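Local coordinates for phosphate transport system protein phoU (Streptococcus pneumoniae, PDB 2I0M) that probably takes part in regulating phosphate uptake as a homodimeric, zinc-binding, all-helical accessory protein of the phosphate transport system, at residues E8-L19 with G55-L66; R78-S86 with I200-G210. One frame throughout, in Å; residues are numbered along the deposited sequence.

Overall arrangement
From the N terminus the chain runs up helix 5-35, turns, and comes back along helix 39-66. Interaction 1 closes this first hairpin, joining 8-19 to 55-66 across 35 residues. Helix 74-105 follows directly, and interaction 2 opens there. It closes only when helix 177-209, the last long helix, returns beside it, so 113 residues lie between its segments. The two contacts are in series and neither nests within the other. They still touch: Phe16 packs on Ser86, Ile59 on Ile83, and Cys63 on Ile83 and Met84. Together they tie the N-terminal helices to the C-terminal one, and both contacts reach the second subunit.

Interaction 1: residues E8-L19 with G55-L66; sequences ELHELEQSFLGL and GQSAIELTCARL. With ZN (zinc ion), chain C.
Leu12 and Ile59 interlock in the antiparallel helical hairpin that opens the PhoU fold. The segment axes of 8-19 and 55-66 come within 10.2 Å and run 163° apart. Packing is knobs-into-holes. Leu12 is a knob among Ile59, Thr62, Cys63 and Leu66. Its CG lies anti to the backbone N (chi1 -156°), and this carries both methyls across to the partner helix. Leu12 CD1 meets Cys63 SG at 3.5 Å. The other methyl, Leu12 CD2, touches Ile59 CG2 at 3.8 Å. Thr62 OG1 lies beside Leu12 CG, the two side chains running in opposite senses.

Ile59 is the answering knob, among Leu12, Ser15, Phe16 and Leu19. Its two branches part: CG2 goes to Leu12, while Ile59 CD1 reaches Leu19 CD1 at 3.7 Å. Ser15 CB flanks the inner part of this chain, 4.0 Å from Ile59 CG1. Beyond it, Leu19 CD1 also approaches the backbone N of Gln56. Gly55 has no side chain here, and the backbones come close: Leu19 CA and Gly55 CA are 6.6 Å apart.

At the other end Leu66 fits between Glu8 and Leu9. The aliphatic Glu8 CG, placed by a chi1 of -152°, lies 3.5 Å from Leu66 CD2. Leu66 CD1 turns to Leu9 CD2, 3.8 Å away. The contact is thus held by apolar packing. His10 lies off this interface and binds a zinc ion through NE2.

Helix 74-105 packs against the inner side of the hairpin, where Gln56 touches Glu91, a ligand of another zinc ion. The ring of Phe16 meets that of Phe137. Along helix 39-66, Leu61 and Ala64 pack on Leu77 of the second subunit.

Interaction 2: residues R78-S86 with I200-G210; sequences RFVISIMSS and ICERLVYLETG
Arg78 reaches from helix 74-105 over Tyr206 to the C-terminal end of helix 177-209. The two segments are nearly antiparallel, at 175°. Arg78 CB and CG start beside the phenol, with CG 3.7 Å from Tyr206 OH. Arg78 CD then lies over the ring face in a CH-pi contact, 4.2 Å from the Tyr206 centroid. Bends at chi2 and chi3 (-65°) turn the tip toward the helix end. There NE makes weak hydrogen bonds to Tyr206 O and Leu207 O. Arg78 NH2 gives the firmer bond, 2.7 Å to Leu207 O, with an N-H...O angle of 153°. This oxygen lies near the guanidinium plane. Gly210 CA sits over one guanidinium face. The cation therefore lies where the helix leaves its last carbonyls, which probably suits its charge. Gly210, with positive phi, is the first residue to leave the helix.

Further along, Arg203 is a knob among Ile81, Ser82, Ser85 and Ser86. Arg203 CG rests 3.7 Å from Ser82 CA. Arg203 NH2 lies 3.2 Å above the Tyr206 ring plane, over its centre. This is the face opposite Arg78 CD, so two arginines sandwich the phenol. Ile81 CG2 lies over the rim of one face of the Arg203 guanidinium, while Ser85 OG lies at the edge. Ser82 OG faces the edge of the Tyr206 ring, 3.6 Å from CE2, and donates to Arg78 O within its own helix. Ser86 OG likewise donates to Ser82 O, and meets Ile200 CG2 at 3.4 Å. These bonds satisfy two hydroxyls at the interface. Leu207 CD1 touches Phe79 CB at 4.1 Å.

Arg203 NH1 makes a salt bridge to Glu60 of the second subunit, so the contact extends to the dimer interface. Behind helix 74-105, Ile83 packs on helices 5-35 and 39-66. Behind helix 177-209, Cys201 and Leu204 pack on helix 142-150.

Interaction 1: residues E8-L19 with G55-L66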
# COMPACT_ATOMS: atom_id res chain seq x y z
N GLU A 8 -0.70 24.12 -17.88
CA GLU A 8 -0.74 23.94 -16.43
C GLU A 8 -0.76 22.46 -15.99
O GLU A 8 -0.05 22.07 -15.05
CB GLU A 8 -1.96 24.65 -15.86
CG GLU A 8 -1.80 25.12 -14.44
CD GLU A 8 -1.00 26.39 -14.35
OE1 GLU A 8 0.24 26.32 -14.50
OE2 GLU A 8 -1.62 27.45 -14.13
N LEU A 9 -1.57 21.65 -16.66
CA LEU A 9 -1.61 20.21 -16.42
C LEU A 9 -0.26 19.59 -16.73
O LEU A 9 0.28 18.82 -15.93
CB LEU A 9 -2.70 19.54 -17.26
CG LEU A 9 -4.15 19.91 -16.95
CD1 LEU A 9 -5.10 18.91 -17.60
CD2 LEU A 9 -4.37 19.99 -15.46
N HIS A 10 0.28 19.93 -17.89
CA HIS A 10 1.59 19.46 -18.32
C HIS A 10 2.65 19.79 -17.28
O HIS A 10 3.49 18.95 -16.96
CB HIS A 10 1.97 20.06 -19.67
CG HIS A 10 3.41 19.88 -20.00
ND1 HIS A 10 3.92 18.69 -20.45
CD2 HIS A 10 4.46 20.71 -19.85
CE1 HIS A 10 5.22 18.80 -20.61
NE2 HIS A 10 5.57 20.02 -20.25
N GLU A 11 2.61 21.01 -16.75
CA GLU A 11 3.52 21.42 -15.68
C GLU A 11 3.30 20.64 -14.40
O GLU A 11 4.25 20.30 -13.71
CB GLU A 11 3.44 22.94 -15.44
CG GLU A 11 4.40 23.74 -16.32
CD GLU A 11 3.96 25.19 -16.55
OE1 GLU A 11 4.48 25.82 -17.51
OE2 GLU A 11 3.10 25.70 -15.80
N LEU A 12 2.04 20.34 -14.08
CA LEU A 12 1.70 19.47 -12.96
C LEU A 12 2.27 18.06 -13.16
O LEU A 12 2.78 17.45 -12.22
CB LEU A 12 0.18 19.38 -12.75
CG LEU A 12 -0.40 19.01 -11.38
CD1 LEU A 12 -1.67 18.17 -11.55
CD2 LEU A 12 0.58 18.30 -10.47
N GLU A 13 2.19 17.54 -14.37
CA GLU A 13 2.82 16.26 -14.66
C GLU A 13 4.34 16.26 -14.43
O GLU A 13 4.91 15.26 -13.99
CB GLU A 13 2.50 15.82 -16.09
CG GLU A 13 3.01 14.42 -16.41
CD GLU A 13 2.36 13.86 -17.65
OE1 GLU A 13 2.52 14.43 -18.75
OE2 GLU A 13 1.67 12.83 -17.52
N GLN A 14 5.00 17.39 -14.73
CA GLN A 14 6.44 17.47 -14.58
C GLN A 14 6.85 17.51 -13.11
O GLN A 14 7.87 16.93 -12.74
CB GLN A 14 7.04 18.67 -15.35
CG GLN A 14 7.15 18.44 -16.87
CD GLN A 14 8.01 17.23 -17.25
OE1 GLN A 14 7.57 16.34 -17.97
NE2 GLN A 14 9.24 17.21 -16.77
N SER A 15 6.05 18.21 -12.29
CA SER A 15 6.22 18.20 -10.83
C SER A 15 6.21 16.77 -10.29
O SER A 15 7.05 16.41 -9.48
CB SER A 15 5.12 19.01 -10.13
OG SER A 15 5.27 20.39 -10.37
N PHE A 16 5.23 15.99 -10.75
CA PHE A 16 5.04 14.60 -10.35
C PHE A 16 6.19 13.67 -10.78
O PHE A 16 6.68 12.87 -9.99
CB PHE A 16 3.67 14.11 -10.86
CG PHE A 16 3.48 12.63 -10.78
CD1 PHE A 16 3.67 11.83 -11.90
CD2 PHE A 16 3.12 12.02 -9.56
CE1 PHE A 16 3.52 10.47 -11.82
CE2 PHE A 16 2.98 10.64 -9.48
CZ PHE A 16 3.16 9.86 -10.61
N LEU A 17 6.64 13.80 -12.03
CA LEU A 17 7.84 13.07 -12.50
C LEU A 17 9.11 13.44 -11.73
O LEU A 17 9.92 12.56 -11.40
CB LEU A 17 8.05 13.24 -14.02
CG LEU A 17 6.86 12.83 -14.90
CD1 LEU A 17 7.19 13.13 -16.34
CD2 LEU A 17 6.51 11.38 -14.74
N GLY A 18 9.27 14.74 -11.45
CA GLY A 18 10.31 15.24 -10.53
C GLY A 18 10.30 14.49 -9.20
O GLY A 18 11.32 13.98 -8.77
N LEU A 19 9.12 14.39 -8.58
CA LEU A 19 8.97 13.62 -7.36
C LEU A 19 9.38 12.16 -7.56
O LEU A 19 10.07 11.60 -6.73
CB LEU A 19 7.52 13.65 -6.86
CG LEU A 19 7.20 13.94 -5.39
CD1 LEU A 19 5.85 13.28 -4.93
CD2 LEU A 19 8.37 13.65 -4.39
N GLY A 55 7.23 17.45 -0.99
CA GLY A 55 7.00 17.52 -2.43
C GLY A 55 5.62 17.03 -2.81
O GLY A 55 4.99 17.56 -3.73
N GLN A 56 5.16 16.00 -2.10
CA GLN A 56 3.83 15.45 -2.25
C GLN A 56 2.76 16.46 -1.86
O GLN A 56 1.75 16.60 -2.56
CB GLN A 56 3.71 14.18 -1.41
CG GLN A 56 2.31 13.62 -1.33
CD GLN A 56 2.07 12.80 -0.09
OE1 GLN A 56 2.68 13.02 0.96
NE2 GLN A 56 1.15 11.86 -0.19
N SER A 57 2.96 17.18 -0.75
CA SER A 57 1.95 18.12 -0.30
C SER A 57 1.83 19.28 -1.29
O SER A 57 0.73 19.72 -1.59
CB SER A 57 2.22 18.58 1.14
OG SER A 57 2.77 19.90 1.20
N ALA A 58 2.97 19.74 -1.80
CA ALA A 58 3.01 20.79 -2.81
C ALA A 58 2.18 20.40 -4.03
O ALA A 58 1.32 21.16 -4.48
CB ALA A 58 4.46 21.10 -3.22
N ILE A 59 2.42 19.18 -4.53
CA ILE A 59 1.69 18.63 -5.68
C ILE A 59 0.20 18.46 -5.38
O ILE A 59 -0.64 18.95 -6.15
CB ILE A 59 2.30 17.31 -6.13
CG1 ILE A 59 3.72 17.55 -6.65
CG2 ILE A 59 1.44 16.63 -7.21
CD1 ILE A 59 4.56 16.29 -6.64
N GLU A 60 -0.12 17.76 -4.28
CA GLU A 60 -1.50 17.65 -3.75
C GLU A 60 -2.24 18.98 -3.76
O GLU A 60 -3.43 19.03 -4.11
CB GLU A 60 -1.51 17.13 -2.31
CG GLU A 60 -1.32 15.64 -2.16
CD GLU A 60 -1.46 15.16 -0.73
OE1 GLU A 60 -1.23 15.93 0.24
OE2 GLU A 60 -1.80 13.98 -0.55
N LEU A 61 -1.54 20.05 -3.38
CA LEU A 61 -2.13 21.37 -3.22
C LEU A 61 -2.38 22.11 -4.52
O LEU A 61 -3.44 22.74 -4.67
CB LEU A 61 -1.31 22.25 -2.25
CG LEU A 61 -1.84 22.44 -0.82
CD1 LEU A 61 -1.96 21.12 -0.07
CD2 LEU A 61 -0.96 23.42 -0.04
N THR A 62 -1.44 22.04 -5.46
CA THR A 62 -1.66 22.62 -6.78
C THR A 62 -2.68 21.80 -7.60
O THR A 62 -3.38 22.35 -8.44
CB THR A 62 -0.35 22.91 -7.61
OG1 THR A 62 -0.09 21.87 -8.54
CG2 THR A 62 0.86 23.14 -6.71
N CYS A 63 -2.77 20.50 -7.33
CA CYS A 63 -3.86 19.66 -7.85
C CYS A 63 -5.20 20.18 -7.35
O CYS A 63 -6.06 20.58 -8.15
CB CYS A 63 -3.71 18.20 -7.41
SG CYS A 63 -2.64 17.12 -8.39
N ALA A 64 -5.37 20.19 -6.03
CA ALA A 64 -6.62 20.61 -5.39
C ALA A 64 -7.08 21.99 -5.87
O ALA A 64 -8.26 22.19 -6.15
CB ALA A 64 -6.50 20.59 -3.87
N ARG A 65 -6.14 22.92 -6.00
CA ARG A 65 -6.46 24.24 -6.51
C ARG A 65 -6.70 24.26 -8.03
O ARG A 65 -7.39 25.14 -8.53
CB ARG A 65 -5.38 25.26 -6.14
CG ARG A 65 -4.23 25.29 -7.12
CD ARG A 65 -3.67 26.69 -7.30
NE ARG A 65 -2.76 26.73 -8.44
CZ ARG A 65 -1.46 26.50 -8.38
NH1 ARG A 65 -0.72 26.56 -9.48
NH2 ARG A 65 -0.89 26.21 -7.21
N LEU A 66 -6.12 23.31 -8.76
CA LEU A 66 -6.25 23.33 -10.22
C LEU A 66 -7.66 23.02 -10.69
O LEU A 66 -8.12 23.57 -11.69
CB LEU A 66 -5.26 22.40 -10.93
CG LEU A 66 -4.05 23.09 -11.57
CD1 LEU A 66 -3.29 22.11 -12.45
CD2 LEU A 66 -4.47 24.32 -12.36
ZN ZN C . 7.51 20.99 -20.48

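Interaction 2: residues R78-S86 with I200-G210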
# COMPACT_ATOMS: atom_id res chain seq x y z
N ARG A 78 -9.82 12.91 -14.61
CA ARG A 78 -9.12 11.65 -14.40
C ARG A 78 -7.63 11.90 -14.23
O ARG A 78 -6.96 11.20 -13.48
CB ARG A 78 -9.36 10.69 -15.57
CG ARG A 78 -10.84 10.43 -15.84
CD ARG A 78 -11.10 9.00 -16.28
NE ARG A 78 -10.48 8.67 -17.56
CZ ARG A 78 -11.04 8.88 -18.75
NH1 ARG A 78 -12.24 9.44 -18.85
NH2 ARG A 78 -10.38 8.53 -19.85
N PHE A 79 -7.13 12.92 -14.92
CA PHE A 79 -5.71 13.23 -14.89
C PHE A 79 -5.28 13.74 -13.53
O PHE A 79 -4.44 13.15 -12.90
CB PHE A 79 -5.29 14.21 -15.99
CG PHE A 79 -3.84 14.59 -15.91
CD1 PHE A 79 -2.86 13.77 -16.45
CD2 PHE A 79 -3.45 15.75 -15.24
CE1 PHE A 79 -1.53 14.10 -16.37
CE2 PHE A 79 -2.12 16.08 -15.13
CZ PHE A 79 -1.15 15.26 -15.71
N VAL A 80 -5.88 14.85 -13.09
CA VAL A 80 -5.55 15.45 -11.79
C VAL A 80 -5.75 14.44 -10.64
O VAL A 80 -4.94 14.39 -9.70
CB VAL A 80 -6.34 16.77 -11.59
CG1 VAL A 80 -6.18 17.32 -10.20
CG2 VAL A 80 -5.91 17.81 -12.61
N ILE A 81 -6.80 13.61 -10.73
CA ILE A 81 -7.06 12.56 -9.74
C ILE A 81 -5.93 11.52 -9.75
O ILE A 81 -5.55 11.00 -8.71
CB ILE A 81 -8.43 11.85 -9.99
CG1 ILE A 81 -9.61 12.82 -9.71
CG2 ILE A 81 -8.57 10.57 -9.14
CD1 ILE A 81 -11.01 12.25 -10.06
N SER A 82 -5.39 11.25 -10.93
CA SER A 82 -4.30 10.30 -11.08
C SER A 82 -2.99 10.81 -10.47
O SER A 82 -2.24 10.04 -9.91
CB SER A 82 -4.09 9.96 -12.56
OG SER A 82 -5.25 9.36 -13.11
N ILE A 83 -2.72 12.10 -10.62
CA ILE A 83 -1.54 12.72 -10.03
C ILE A 83 -1.65 12.71 -8.49
O ILE A 83 -0.71 12.30 -7.81
CB ILE A 83 -1.32 14.15 -10.57
CG1 ILE A 83 -1.08 14.15 -12.10
CG2 ILE A 83 -0.25 14.87 -9.78
CD1 ILE A 83 0.32 13.69 -12.60
N MET A 84 -2.81 13.10 -7.97
CA MET A 84 -3.05 13.13 -6.52
C MET A 84 -2.85 11.77 -5.90
O MET A 84 -2.15 11.63 -4.90
CB MET A 84 -4.46 13.62 -6.20
CG MET A 84 -4.66 15.10 -6.40
SD MET A 84 -6.11 15.73 -5.50
CE MET A 84 -6.72 16.94 -6.64
N SER A 85 -3.43 10.76 -6.53
CA SER A 85 -3.34 9.39 -6.07
C SER A 85 -1.93 8.82 -6.23
O SER A 85 -1.45 8.12 -5.36
CB SER A 85 -4.36 8.54 -6.83
OG SER A 85 -3.90 7.20 -6.98
N SER A 86 -1.27 9.13 -7.34
CA SER A 86 0.05 8.58 -7.61
C SER A 86 1.17 9.24 -6.79
O SER A 86 2.16 8.59 -6.46
CB SER A 86 0.37 8.65 -9.11
OG SER A 86 -0.49 7.83 -9.89
N ILE A 200 0.41 2.46 -9.46
CA ILE A 200 0.48 3.67 -10.29
C ILE A 200 0.15 3.31 -11.73
O ILE A 200 -0.55 4.05 -12.42
CB ILE A 200 1.81 4.43 -10.16
CG1 ILE A 200 2.07 4.87 -8.71
CG2 ILE A 200 1.82 5.67 -11.07
CD1 ILE A 200 3.46 5.39 -8.45
N CYS A 201 0.63 2.14 -12.14
CA CYS A 201 0.27 1.50 -13.41
C CYS A 201 -1.24 1.36 -13.64
O CYS A 201 -1.73 1.71 -14.70
CB CYS A 201 0.99 0.15 -13.55
SG CYS A 201 2.79 0.29 -13.78
N GLU A 202 -1.97 0.85 -12.65
CA GLU A 202 -3.44 0.72 -12.73
C GLU A 202 -4.14 2.07 -12.88
O GLU A 202 -5.10 2.19 -13.62
CB GLU A 202 -4.00 -0.00 -11.50
CG GLU A 202 -3.47 -1.42 -11.30
CD GLU A 202 -4.14 -2.13 -10.12
OE1 GLU A 202 -4.68 -3.23 -10.33
OE2 GLU A 202 -4.11 -1.60 -8.99
N ARG A 203 -3.65 3.06 -12.15
CA ARG A 203 -4.12 4.45 -12.27
C ARG A 203 -3.95 4.98 -13.69
O ARG A 203 -4.77 5.74 -14.20
CB ARG A 203 -3.32 5.34 -11.30
CG ARG A 203 -3.99 6.62 -10.90
CD ARG A 203 -4.97 6.44 -9.72
NE ARG A 203 -6.35 6.51 -10.19
CZ ARG A 203 -7.43 6.62 -9.42
NH1 ARG A 203 -7.31 6.68 -8.09
NH2 ARG A 203 -8.62 6.67 -9.99
N LEU A 204 -2.85 4.57 -14.33
CA LEU A 204 -2.59 4.91 -15.72
C LEU A 204 -3.60 4.23 -16.66
O LEU A 204 -4.07 4.84 -17.62
CB LEU A 204 -1.15 4.53 -16.07
CG LEU A 204 -0.20 5.38 -16.94
CD1 LEU A 204 -0.56 6.86 -16.93
CD2 LEU A 204 1.26 5.15 -16.49
N VAL A 205 -3.96 2.98 -16.36
CA VAL A 205 -4.95 2.31 -17.21
C VAL A 205 -6.33 2.98 -17.06
O VAL A 205 -7.01 3.20 -18.05
CB VAL A 205 -4.95 0.72 -17.13
CG1 VAL A 205 -5.07 0.25 -15.72
CG2 VAL A 205 -6.08 0.10 -17.97
N TYR A 206 -6.67 3.34 -15.82
CA TYR A 206 -7.87 4.12 -15.50
C TYR A 206 -7.92 5.45 -16.24
O TYR A 206 -8.99 5.93 -16.61
CB TYR A 206 -7.94 4.35 -13.98
CG TYR A 206 -8.64 5.62 -13.56
CD1 TYR A 206 -10.01 5.64 -13.29
CD2 TYR A 206 -7.92 6.80 -13.42
CE1 TYR A 206 -10.66 6.83 -12.90
CE2 TYR A 206 -8.53 7.98 -13.04
CZ TYR A 206 -9.89 7.99 -12.77
OH TYR A 206 -10.47 9.19 -12.39
N LEU A 207 -6.76 6.06 -16.44
CA LEU A 207 -6.68 7.34 -17.12
C LEU A 207 -7.06 7.21 -18.61
O LEU A 207 -7.83 8.01 -19.14
CB LEU A 207 -5.28 7.94 -16.91
CG LEU A 207 -4.85 9.26 -17.57
CD1 LEU A 207 -5.84 10.39 -17.31
CD2 LEU A 207 -3.45 9.63 -17.11
N GLU A 208 -6.56 6.18 -19.28
CA GLU A 208 -6.91 5.96 -20.67
C GLU A 208 -8.30 5.36 -20.83
O GLU A 208 -9.02 5.68 -21.77
CB GLU A 208 -5.87 5.07 -21.36
CG GLU A 208 -6.16 4.92 -22.86
CD GLU A 208 -4.93 4.74 -23.71
OE1 GLU A 208 -3.93 4.18 -23.23
OE2 GLU A 208 -4.96 5.16 -24.88
N THR A 209 -8.67 4.52 -19.87
CA THR A 209 -9.85 3.69 -19.92
C THR A 209 -11.09 4.37 -19.32
O THR A 209 -12.17 4.33 -19.91
CB THR A 209 -9.53 2.35 -19.23
OG1 THR A 209 -8.84 1.51 -20.17
CG2 THR A 209 -10.75 1.64 -18.74
N GLY A 210 -10.94 5.00 -18.17
CA GLY A 210 -12.06 5.62 -17.47
C GLY A 210 -12.56 4.79 -16.30
O GLY A 210 -13.48 5.20 -15.59